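Local structure of CELL division inhibitor (Pyrococcus furiosus, 1G3Q) at residues Val19-Ser24 against Ser47-Val52; Gly28-Lys33 against Lys228-Ile233; Asp40-Asn45 against Gln124-Ser129; His60-Gly65 against Pro102-Ser107. The protein probably binds and hydrolyses ATP as a MinD-family P-loop ATPase of the cell-division apparatus, and holds ADP and magnesium here. All coordinates share one frame; numbering follows the deposited sequence.

Contact 1: Val19-Ser24 against Ser47-Val52; sequences VTANLS and SLVLGV
Ala21, halfway along its segment of helix 16-29, packs its methyl group against both Val49 and Leu50 at the end of helix 46-49. The contact is purely apolar, and no hydrogen bond crosses it. The backbones come closest at Ala21 and Leu50, whose CA atoms lie 6.5 Å apart, and the short alanine side chain permits this approach. Leu50 can be followed outward from CB, which leaves the backbone toward the helix. CG stands anti to the carbonyl carbon (chi1 -74°). CD1 then continues the extended line of the chain, whereas CD2 branches off to make the touch: it lies 3.9 Å from Ala21 CB and also 4.1 Å from Ala21 O. Val49 brings a second methyl to the same alanine. Its CG1 is 3.5 Å from Ala21 CB. Two serine hydroxyls bond within their own segments, and Thr20 OG1 bonds to Lys16 O. Ser24 OG donates to Thr20 O over 2.7 Å, from the opposite face of that carbonyl to Ser24 N. Ser47 OG meets Val52 O at 2.6 Å, in the carbonyl plane, across the Schellman motif in which Gly51, with positive phi, closes helix 46-49. Val49 also sits about 4 Å, between side chains, from Thr17, a residue that binds ADP and magnesium. Helix 16-29, which begins at the end of the P-loop, lies with Ser24 against strands 34-38 and 114-118; Leu50 touches Ala36 of strand 34-38, and Leu23 packs on helix 221-235.

Contact 2: Gly28-Lys33 against Lys228-Ile233; sequences GDRGRK and KLAEEI
Arg30 reaches from the end of helix 16-29 across to Ala230 and Glu231 of helix 221-235, so that a single long side chain supplies the whole contact from its segment. The close-packed part is aliphatic: Arg30 CD rests 4.0 Å from Ala230 CB, a buried methyl that also touches Leu23, Ala26 and Leu27 of helix 16-29. Beyond CD the chain bends (chi3 67°), bringing the guanidinium over the backbone of the opposite helix. Glu231 CA lies over the centre of one guanidinium face, 4.1 Å from Arg30 CZ, and Glu231 CG is 3.9 Å from Arg30 NH2. Toward solvent the contact is looser and more polar; Arg30 is exposed and Glu231 partly so. The guanidinium and the Glu231 carboxylate are nearly parallel, 11° apart, yet their charged atoms do not meet: Arg30 NH1 and Glu231 OE1 stay 5.1 Å apart. Glu231 OE2 makes a long, weak ion pair with Lys235 NZ. The firm ionic partner of Arg30 is instead Glu234, one helical turn on from Ala230, whose OE1 takes a salt bridge from Arg30 NE while its OE2 takes another from Arg32 NE. Between the two arginines, Gly31, with positive phi, terminates helix 16-29 in a Schellman motif, in which its N bonds to Gly28 O at 3.0 Å, and the chain turns off toward strand 34-38. Helix 221-235, near the end of the chain, lies beside helix 16-29, with Leu229 set on strand 193-198 and Ile233 on Phe114 of strand 114-118.

Contact 3: Asp40-Asn45 against Gln124-Ser129; sequences DLTMAN and QLDAMS
Leu41 and Thr42, at the head of the loop after strand 34-38, both abut the carboxylate of Asp126 on helix 125-131. Just before them stands Asp40, which opens a type I beta turn closed by the backbone bond from Met43 N to Asp40 O (3.1 Å). Its CB points away from the helix and its carboxylate turns back somewhat, yet Asp40 OD1 remains 6.6 Å from Asp126 OD2. Leu41 comes next, its CB directed at the helix and lying 4.0 Å from Asp126 OD2; this buried side chain also packs on Pro98 and Leu101. Thr42 then makes the shortest touch, with its CG2 methyl 3.5 Å from Asp126 OD2. Its first torsion (chi1 65°) puts OG1 between the backbone N and carbonyl carbon and swings CG2 anti to that carbon, so it is the methyl, not the hydroxyl, that meets the acid; the two side chains cross at a slant and no hydrogen bond joins the segments. On the other side, Asp126 extends from the first turn of its helix and also touches Pro98, which Leu41 and Ser129 share. At the start of that helix, Leu125 O takes Ser129 OG at 2.8 Å, from above its carbonyl plane, as well as Ser129 N. Asp40 is a magnesium-binding residue in a structure of this protein, although no metal is bound to it in this model. Its loop probably corresponds to the first switch region of MinD-family P-loop ATPases, and helix 125-131 follows what is probably the second.

Contact 4: His60-Gly65 against Pro102-Ser107; sequences HDVLAG and PEVIKS
Val104 O is gripped by Ser107, whose OG bonds to it at 2.6 Å, tilted 27° from the carbonyl plane, while Ser107 N adds a weak bond of 3.4 Å; the side chain of the same valine carries the contact with Val62 and Leu63. The hydroxyl thus satisfies a carbonyl in the last turn of helix 101-106, and the valine methyls point toward helix 59-63. Val104 CG1 meets Val62 CG1 at 3.8 Å, and Val104 CG2 lies 4.1 Å from that same methyl. Both valines hold CG1 anti to the backbone N (chi1 -179° in Val62), which turns that branch of each toward the other. These helices belong to the alpha/beta fold of P-loop ATPases: helix 59-63 lies on the chain between strands 34-38 and 74-75, and helix 101-106 leads into strand 114-118, on which Ile105 packs. Leu63 joins from beside Val62. Its CB does not aim at the opposite helix, but with CG anti to the carbonyl carbon (chi1 -60°) the end of the chain comes nearer, and the CD2 branch reaches Val104 CG2 at 4.0 Å. The two methyls of Val104 are therefore shared out, CG1 to Val62 and CG2 to both residues, in an apolar contact without hydrogen bonds. Val69, in the loop beyond helix 59-63, also covers Val104. That helix finishes in a Schellman motif at Gly65, whose positive phi turns the chain away and whose N bonds to Val62 O at 2.8 Å.

Contacts 1 and 4 are buried and wholly apolar, whereas contacts 2 and 3 are only partly buried and bring charged side chains against aliphatic groups. Contacts 1 and 2 share helix 16-29 and touch where Leu23 CD1 packs 3.6 Å from Ala230 CA, so the helix that begins at the end of the P-loop is held by helices 46-49 and 221-235. Contacts 3 and 4 adjoin through a probable hydrogen bond from His60 NE2 to Leu41 O and through packing of Leu41 on Leu63. Contact 2 lies far from this pair, its centre about 25 Å from that of contact 3, across the centre of the chain.

Contact 1: Val19-Ser24 against Ser47-Val52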
# COMPACT_ATOMS: atom_id res chain seq x y z
N VAL A 19 -3.59 3.77 -2.31
CA VAL A 19 -2.95 4.41 -1.18
C VAL A 19 -1.44 4.20 -1.26
O VAL A 19 -0.66 5.13 -1.07
CB VAL A 19 -3.49 3.86 0.16
CG1 VAL A 19 -2.65 4.37 1.33
CG2 VAL A 19 -4.93 4.30 0.34
N THR A 20 -1.02 2.97 -1.57
CA THR A 20 0.41 2.68 -1.68
C THR A 20 1.08 3.60 -2.70
O THR A 20 2.09 4.24 -2.40
CB THR A 20 0.67 1.22 -2.13
OG1 THR A 20 0.08 0.31 -1.20
CG2 THR A 20 2.17 0.96 -2.21
N ALA A 21 0.51 3.66 -3.90
CA ALA A 21 1.05 4.50 -4.97
C ALA A 21 1.06 5.99 -4.65
O ALA A 21 2.09 6.65 -4.80
CB ALA A 21 0.28 4.25 -6.26
N ASN A 22 -0.07 6.53 -4.21
CA ASN A 22 -0.14 7.96 -3.90
C ASN A 22 0.73 8.35 -2.70
O ASN A 22 1.39 9.39 -2.73
CB ASN A 22 -1.58 8.41 -3.66
CG ASN A 22 -2.36 8.57 -4.96
OD1 ASN A 22 -2.95 7.61 -5.48
ND2 ASN A 22 -2.35 9.77 -5.51
N LEU A 23 0.72 7.53 -1.66
CA LEU A 23 1.53 7.82 -0.48
C LEU A 23 3.02 7.79 -0.86
O LEU A 23 3.80 8.62 -0.40
CB LEU A 23 1.24 6.81 0.64
CG LEU A 23 1.99 7.01 1.97
CD1 LEU A 23 1.75 8.42 2.50
CD2 LEU A 23 1.52 5.96 2.97
N SER A 24 3.39 6.83 -1.70
CA SER A 24 4.78 6.71 -2.14
C SER A 24 5.25 8.00 -2.82
O SER A 24 6.31 8.54 -2.49
CB SER A 24 4.95 5.56 -3.13
OG SER A 24 4.80 4.30 -2.50
N SER A 47 3.06 -1.73 -9.97
CA SER A 47 4.01 -1.24 -10.96
C SER A 47 3.31 -0.47 -12.09
O SER A 47 3.77 0.60 -12.51
CB SER A 47 4.81 -2.40 -11.55
OG SER A 47 5.95 -1.95 -12.25
N LEU A 48 2.20 -1.01 -12.58
CA LEU A 48 1.45 -0.38 -13.66
C LEU A 48 0.90 0.98 -13.22
O LEU A 48 0.95 1.97 -13.96
CB LEU A 48 0.29 -1.29 -14.08
CG LEU A 48 -0.03 -1.38 -15.57
CD1 LEU A 48 -0.22 0.02 -16.14
CD2 LEU A 48 1.12 -2.09 -16.30
N VAL A 49 0.38 1.03 -12.00
CA VAL A 49 -0.16 2.27 -11.44
C VAL A 49 0.93 3.32 -11.26
O VAL A 49 0.66 4.52 -11.22
CB VAL A 49 -0.89 1.96 -10.11
CG1 VAL A 49 -1.11 3.22 -9.31
CG2 VAL A 49 -2.23 1.29 -10.41
N LEU A 50 2.18 2.87 -11.16
CA LEU A 50 3.30 3.81 -11.00
C LEU A 50 3.98 4.09 -12.34
O LEU A 50 5.02 4.76 -12.39
CB LEU A 50 4.31 3.27 -9.99
CG LEU A 50 3.85 3.36 -8.53
CD1 LEU A 50 4.84 2.66 -7.61
CD2 LEU A 50 3.70 4.83 -8.13
N GLY A 51 3.41 3.58 -13.43
CA GLY A 51 3.98 3.84 -14.74
C GLY A 51 5.17 3.00 -15.19
O GLY A 51 5.81 3.32 -16.18
N VAL A 52 5.47 1.93 -14.46
CA VAL A 52 6.58 1.05 -14.83
C VAL A 52 5.89 -0.19 -15.39
O VAL A 52 5.52 -1.11 -14.66
CB VAL A 52 7.42 0.67 -13.60
CG1 VAL A 52 8.55 -0.25 -14.00
CG2 VAL A 52 7.97 1.94 -12.95

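Contact 2: Gly28-Lys33 against Lys228-Ile233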
# COMPACT_ATOMS: atom_id res chain seq x y z
N GLY A 28 7.85 10.71 -1.50
CA GLY A 28 9.01 10.93 -2.34
C GLY A 28 9.16 12.40 -2.66
O GLY A 28 10.27 12.93 -2.74
N ASP A 29 8.02 13.07 -2.83
CA ASP A 29 8.02 14.49 -3.14
C ASP A 29 8.48 15.33 -1.95
O ASP A 29 8.88 16.48 -2.11
CB ASP A 29 6.62 14.93 -3.59
CG ASP A 29 6.62 16.28 -4.28
OD1 ASP A 29 7.55 16.55 -5.07
OD2 ASP A 29 5.69 17.07 -4.04
N ARG A 30 8.42 14.74 -0.75
CA ARG A 30 8.85 15.45 0.45
C ARG A 30 10.33 15.19 0.70
O ARG A 30 10.90 15.64 1.70
CB ARG A 30 8.02 14.98 1.66
CG ARG A 30 6.54 15.30 1.55
CD ARG A 30 5.74 14.62 2.64
NE ARG A 30 6.04 15.14 3.97
CZ ARG A 30 5.61 16.31 4.43
NH1 ARG A 30 4.86 17.10 3.67
NH2 ARG A 30 5.95 16.71 5.65
N GLY A 31 10.96 14.46 -0.22
CA GLY A 31 12.38 14.17 -0.10
C GLY A 31 12.75 12.83 0.52
O GLY A 31 13.93 12.56 0.72
N ARG A 32 11.76 11.99 0.82
CA ARG A 32 12.04 10.69 1.42
C ARG A 32 12.24 9.64 0.34
O ARG A 32 11.54 9.64 -0.68
CB ARG A 32 10.87 10.27 2.33
CG ARG A 32 10.39 11.36 3.27
CD ARG A 32 11.49 11.84 4.21
NE ARG A 32 11.07 13.02 4.96
CZ ARG A 32 11.80 13.59 5.92
NH1 ARG A 32 11.34 14.67 6.55
NH2 ARG A 32 12.97 13.08 6.27
N LYS A 33 13.21 8.74 0.55
CA LYS A 33 13.49 7.68 -0.42
C LYS A 33 12.51 6.54 -0.16
O LYS A 33 12.54 5.92 0.90
CB LYS A 33 14.93 7.20 -0.28
CG LYS A 33 15.37 6.23 -1.37
CD LYS A 33 16.82 5.82 -1.20
CE LYS A 33 17.23 4.76 -2.22
NZ LYS A 33 18.62 4.27 -1.98
N LYS A 228 -1.64 15.33 2.86
CA LYS A 228 -1.82 15.44 4.31
C LYS A 228 -1.52 14.10 4.97
O LYS A 228 -0.92 14.06 6.05
CB LYS A 228 -3.25 15.88 4.64
CG LYS A 228 -3.55 17.32 4.25
CD LYS A 228 -4.91 17.77 4.76
CE LYS A 228 -5.19 19.22 4.38
NZ LYS A 228 -6.47 19.73 4.97
N LEU A 229 -1.93 13.01 4.33
CA LEU A 229 -1.66 11.68 4.88
C LEU A 229 -0.15 11.48 5.00
O LEU A 229 0.33 10.97 6.01
CB LEU A 229 -2.25 10.58 3.99
CG LEU A 229 -1.89 9.16 4.46
CD1 LEU A 229 -2.52 8.90 5.82
CD2 LEU A 229 -2.36 8.13 3.45
N ALA A 230 0.58 11.86 3.96
CA ALA A 230 2.03 11.72 3.95
C ALA A 230 2.63 12.49 5.12
O ALA A 230 3.56 12.03 5.77
CB ALA A 230 2.60 12.22 2.64
N GLU A 231 2.08 13.68 5.37
CA GLU A 231 2.55 14.51 6.47
C GLU A 231 2.33 13.77 7.79
O GLU A 231 3.24 13.68 8.62
CB GLU A 231 1.79 15.84 6.49
CG GLU A 231 2.41 16.91 7.37
CD GLU A 231 1.53 18.13 7.52
OE1 GLU A 231 0.88 18.53 6.52
OE2 GLU A 231 1.48 18.70 8.63
N GLU A 232 1.14 13.21 7.96
CA GLU A 232 0.80 12.47 9.18
C GLU A 232 1.69 11.25 9.38
O GLU A 232 2.16 11.00 10.50
CB GLU A 232 -0.66 12.02 9.14
CG GLU A 232 -1.68 13.13 9.33
CD GLU A 232 -1.47 13.90 10.62
OE1 GLU A 232 -1.23 13.25 11.67
OE2 GLU A 232 -1.55 15.15 10.60
N ILE A 233 1.92 10.49 8.32
CA ILE A 233 2.76 9.30 8.39
C ILE A 233 4.14 9.66 8.93
O ILE A 233 4.70 8.94 9.77
CB ILE A 233 2.92 8.63 7.00
CG1 ILE A 233 1.57 8.07 6.54
CG2 ILE A 233 3.97 7.54 7.06
CD1 ILE A 233 0.99 7.03 7.47

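Contact 3: Asp40-Asn45 against Gln124-Ser129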
# COMPACT_ATOMS: atom_id res chain seq x y z
N ASP A 40 0.99 -8.02 -3.67
CA ASP A 40 -0.26 -8.65 -4.08
C ASP A 40 0.10 -9.62 -5.21
O ASP A 40 -0.13 -9.34 -6.39
CB ASP A 40 -1.27 -7.61 -4.57
CG ASP A 40 -2.70 -8.08 -4.42
OD1 ASP A 40 -2.93 -9.29 -4.57
OD2 ASP A 40 -3.59 -7.23 -4.15
N LEU A 41 0.66 -10.75 -4.82
CA LEU A 41 1.12 -11.76 -5.75
C LEU A 41 0.14 -12.25 -6.82
O LEU A 41 0.56 -12.50 -7.96
CB LEU A 41 1.67 -12.96 -4.96
CG LEU A 41 2.77 -12.62 -3.94
CD1 LEU A 41 3.29 -13.89 -3.29
CD2 LEU A 41 3.91 -11.89 -4.63
N THR A 42 -1.14 -12.39 -6.49
CA THR A 42 -2.10 -12.87 -7.48
C THR A 42 -2.75 -11.77 -8.30
O THR A 42 -3.43 -12.06 -9.29
CB THR A 42 -3.23 -13.70 -6.82
OG1 THR A 42 -4.00 -12.85 -5.97
CG2 THR A 42 -2.66 -14.85 -6.01
N MET A 43 -2.54 -10.52 -7.90
CA MET A 43 -3.12 -9.38 -8.62
C MET A 43 -2.13 -8.22 -8.64
O MET A 43 -2.39 -7.17 -8.07
CB MET A 43 -4.41 -8.93 -7.92
CG MET A 43 -5.48 -10.01 -7.82
SD MET A 43 -6.17 -10.50 -9.43
CE MET A 43 -7.55 -9.35 -9.55
N ALA A 44 -1.00 -8.41 -9.32
CA ALA A 44 0.02 -7.37 -9.39
C ALA A 44 -0.47 -6.19 -10.21
O ALA A 44 -0.68 -6.32 -11.41
CB ALA A 44 1.29 -7.94 -10.00
N ASN A 45 -0.67 -5.05 -9.55
CA ASN A 45 -1.14 -3.83 -10.22
C ASN A 45 -0.26 -2.61 -9.91
O ASN A 45 -0.23 -1.66 -10.67
CB ASN A 45 -2.57 -3.48 -9.77
CG ASN A 45 -3.59 -4.51 -10.21
OD1 ASN A 45 -3.77 -4.77 -11.40
ND2 ASN A 45 -4.29 -5.09 -9.23
N GLN A 124 -5.56 -15.01 4.37
CA GLN A 124 -5.02 -16.25 3.81
C GLN A 124 -3.50 -16.14 3.68
O GLN A 124 -2.92 -15.10 4.01
CB GLN A 124 -5.68 -16.56 2.46
CG GLN A 124 -7.17 -16.87 2.57
CD GLN A 124 -7.48 -17.90 3.67
OE1 GLN A 124 -6.93 -19.00 3.67
NE2 GLN A 124 -8.35 -17.53 4.59
N LEU A 125 -2.86 -17.20 3.20
CA LEU A 125 -1.40 -17.24 3.09
C LEU A 125 -0.71 -16.04 2.44
O LEU A 125 0.14 -15.40 3.07
CB LEU A 125 -0.95 -18.52 2.38
CG LEU A 125 0.57 -18.76 2.35
CD1 LEU A 125 1.13 -18.77 3.76
CD2 LEU A 125 0.86 -20.07 1.63
N ASP A 126 -1.05 -15.74 1.19
CA ASP A 126 -0.42 -14.61 0.51
C ASP A 126 -0.59 -13.32 1.29
O ASP A 126 0.36 -12.56 1.46
CB ASP A 126 -1.01 -14.45 -0.90
CG ASP A 126 -0.51 -15.50 -1.87
OD1 ASP A 126 0.18 -16.45 -1.43
OD2 ASP A 126 -0.82 -15.39 -3.08
N ALA A 127 -1.81 -13.07 1.77
CA ALA A 127 -2.10 -11.86 2.53
C ALA A 127 -1.25 -11.77 3.80
O ALA A 127 -0.64 -10.74 4.07
CB ALA A 127 -3.58 -11.81 2.90
N MET A 128 -1.21 -12.86 4.56
CA MET A 128 -0.44 -12.88 5.80
C MET A 128 1.06 -12.72 5.55
O MET A 128 1.74 -11.99 6.27
CB MET A 128 -0.69 -14.19 6.55
CG MET A 128 -2.09 -14.33 7.13
SD MET A 128 -2.51 -13.04 8.33
CE MET A 128 -1.21 -13.24 9.52
N SER A 129 1.57 -13.41 4.53
CA SER A 129 2.99 -13.34 4.20
C SER A 129 3.42 -11.91 3.86
O SER A 129 4.51 -11.48 4.23
CB SER A 129 3.30 -14.25 3.01
OG SER A 129 2.96 -15.59 3.30

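Contact 4: His60-Gly65 against Pro102-Ser107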
# COMPACT_ATOMS: atom_id res chain seq x y z
N HIS A 60 8.27 -11.78 -7.99
CA HIS A 60 7.92 -13.19 -8.20
C HIS A 60 9.16 -14.01 -8.56
O HIS A 60 9.29 -15.16 -8.13
CB HIS A 60 6.86 -13.32 -9.30
CG HIS A 60 5.52 -12.77 -8.91
ND1 HIS A 60 5.30 -11.42 -8.74
CD2 HIS A 60 4.35 -13.38 -8.64
CE1 HIS A 60 4.04 -11.22 -8.39
NE2 HIS A 60 3.44 -12.40 -8.32
N ASP A 61 10.05 -13.42 -9.35
CA ASP A 61 11.29 -14.09 -9.74
C ASP A 61 12.14 -14.30 -8.50
O ASP A 61 12.74 -15.36 -8.31
CB ASP A 61 12.06 -13.24 -10.75
CG ASP A 61 11.39 -13.20 -12.11
OD1 ASP A 61 11.27 -14.27 -12.74
OD2 ASP A 61 11.00 -12.10 -12.54
N VAL A 62 12.18 -13.28 -7.65
CA VAL A 62 12.95 -13.33 -6.41
C VAL A 62 12.40 -14.42 -5.49
O VAL A 62 13.15 -15.24 -4.96
CB VAL A 62 12.90 -11.97 -5.68
CG1 VAL A 62 13.73 -12.02 -4.41
CG2 VAL A 62 13.41 -10.85 -6.60
N LEU A 63 11.08 -14.42 -5.32
CA LEU A 63 10.41 -15.39 -4.45
C LEU A 63 10.50 -16.82 -4.98
O LEU A 63 10.24 -17.77 -4.24
CB LEU A 63 8.94 -15.00 -4.25
CG LEU A 63 8.69 -13.63 -3.62
CD1 LEU A 63 7.19 -13.37 -3.56
CD2 LEU A 63 9.30 -13.57 -2.22
N ALA A 64 10.85 -16.97 -6.25
CA ALA A 64 10.99 -18.29 -6.84
C ALA A 64 12.45 -18.71 -6.71
O ALA A 64 12.84 -19.81 -7.11
CB ALA A 64 10.58 -18.27 -8.31
N GLY A 65 13.26 -17.82 -6.13
CA GLY A 65 14.68 -18.10 -5.95
C GLY A 65 15.45 -18.01 -7.24
O GLY A 65 16.54 -18.58 -7.36
N PRO A 102 8.72 -11.93 3.89
CA PRO A 102 9.32 -11.24 5.03
C PRO A 102 10.84 -11.10 4.97
O PRO A 102 11.37 -10.01 5.19
CB PRO A 102 8.85 -12.07 6.22
CG PRO A 102 7.48 -12.50 5.77
CD PRO A 102 7.73 -12.93 4.34
N GLU A 103 11.55 -12.18 4.68
CA GLU A 103 13.00 -12.12 4.61
C GLU A 103 13.48 -11.26 3.45
O GLU A 103 14.45 -10.50 3.58
CB GLU A 103 13.61 -13.53 4.52
CG GLU A 103 13.23 -14.32 3.28
CD GLU A 103 13.65 -15.79 3.38
OE1 GLU A 103 13.21 -16.48 4.32
OE2 GLU A 103 14.42 -16.25 2.51
N VAL A 104 12.81 -11.37 2.31
CA VAL A 104 13.19 -10.58 1.14
C VAL A 104 13.02 -9.09 1.36
O VAL A 104 13.93 -8.30 1.13
CB VAL A 104 12.38 -10.99 -0.11
CG1 VAL A 104 12.70 -10.05 -1.27
CG2 VAL A 104 12.70 -12.42 -0.49
N ILE A 105 11.83 -8.69 1.80
CA ILE A 105 11.55 -7.28 2.03
C ILE A 105 12.43 -6.66 3.11
O ILE A 105 13.06 -5.63 2.90
CB ILE A 105 10.07 -7.07 2.39
CG1 ILE A 105 9.20 -7.47 1.19
CG2 ILE A 105 9.81 -5.62 2.79
CD1 ILE A 105 7.71 -7.39 1.43
N LYS A 106 12.49 -7.31 4.27
CA LYS A 106 13.28 -6.79 5.37
C LYS A 106 14.77 -6.62 5.06
O LYS A 106 15.44 -5.80 5.68
CB LYS A 106 13.08 -7.68 6.61
CG LYS A 106 11.63 -7.69 7.07
CD LYS A 106 11.42 -8.46 8.37
CE LYS A 106 9.99 -8.31 8.86
NZ LYS A 106 9.77 -8.88 10.21
N SER A 107 15.27 -7.36 4.08
CA SER A 107 16.68 -7.25 3.70
C SER A 107 16.96 -5.93 2.99
O SER A 107 18.12 -5.57 2.76
CB SER A 107 17.07 -8.40 2.77
OG SER A 107 16.49 -8.24 1.48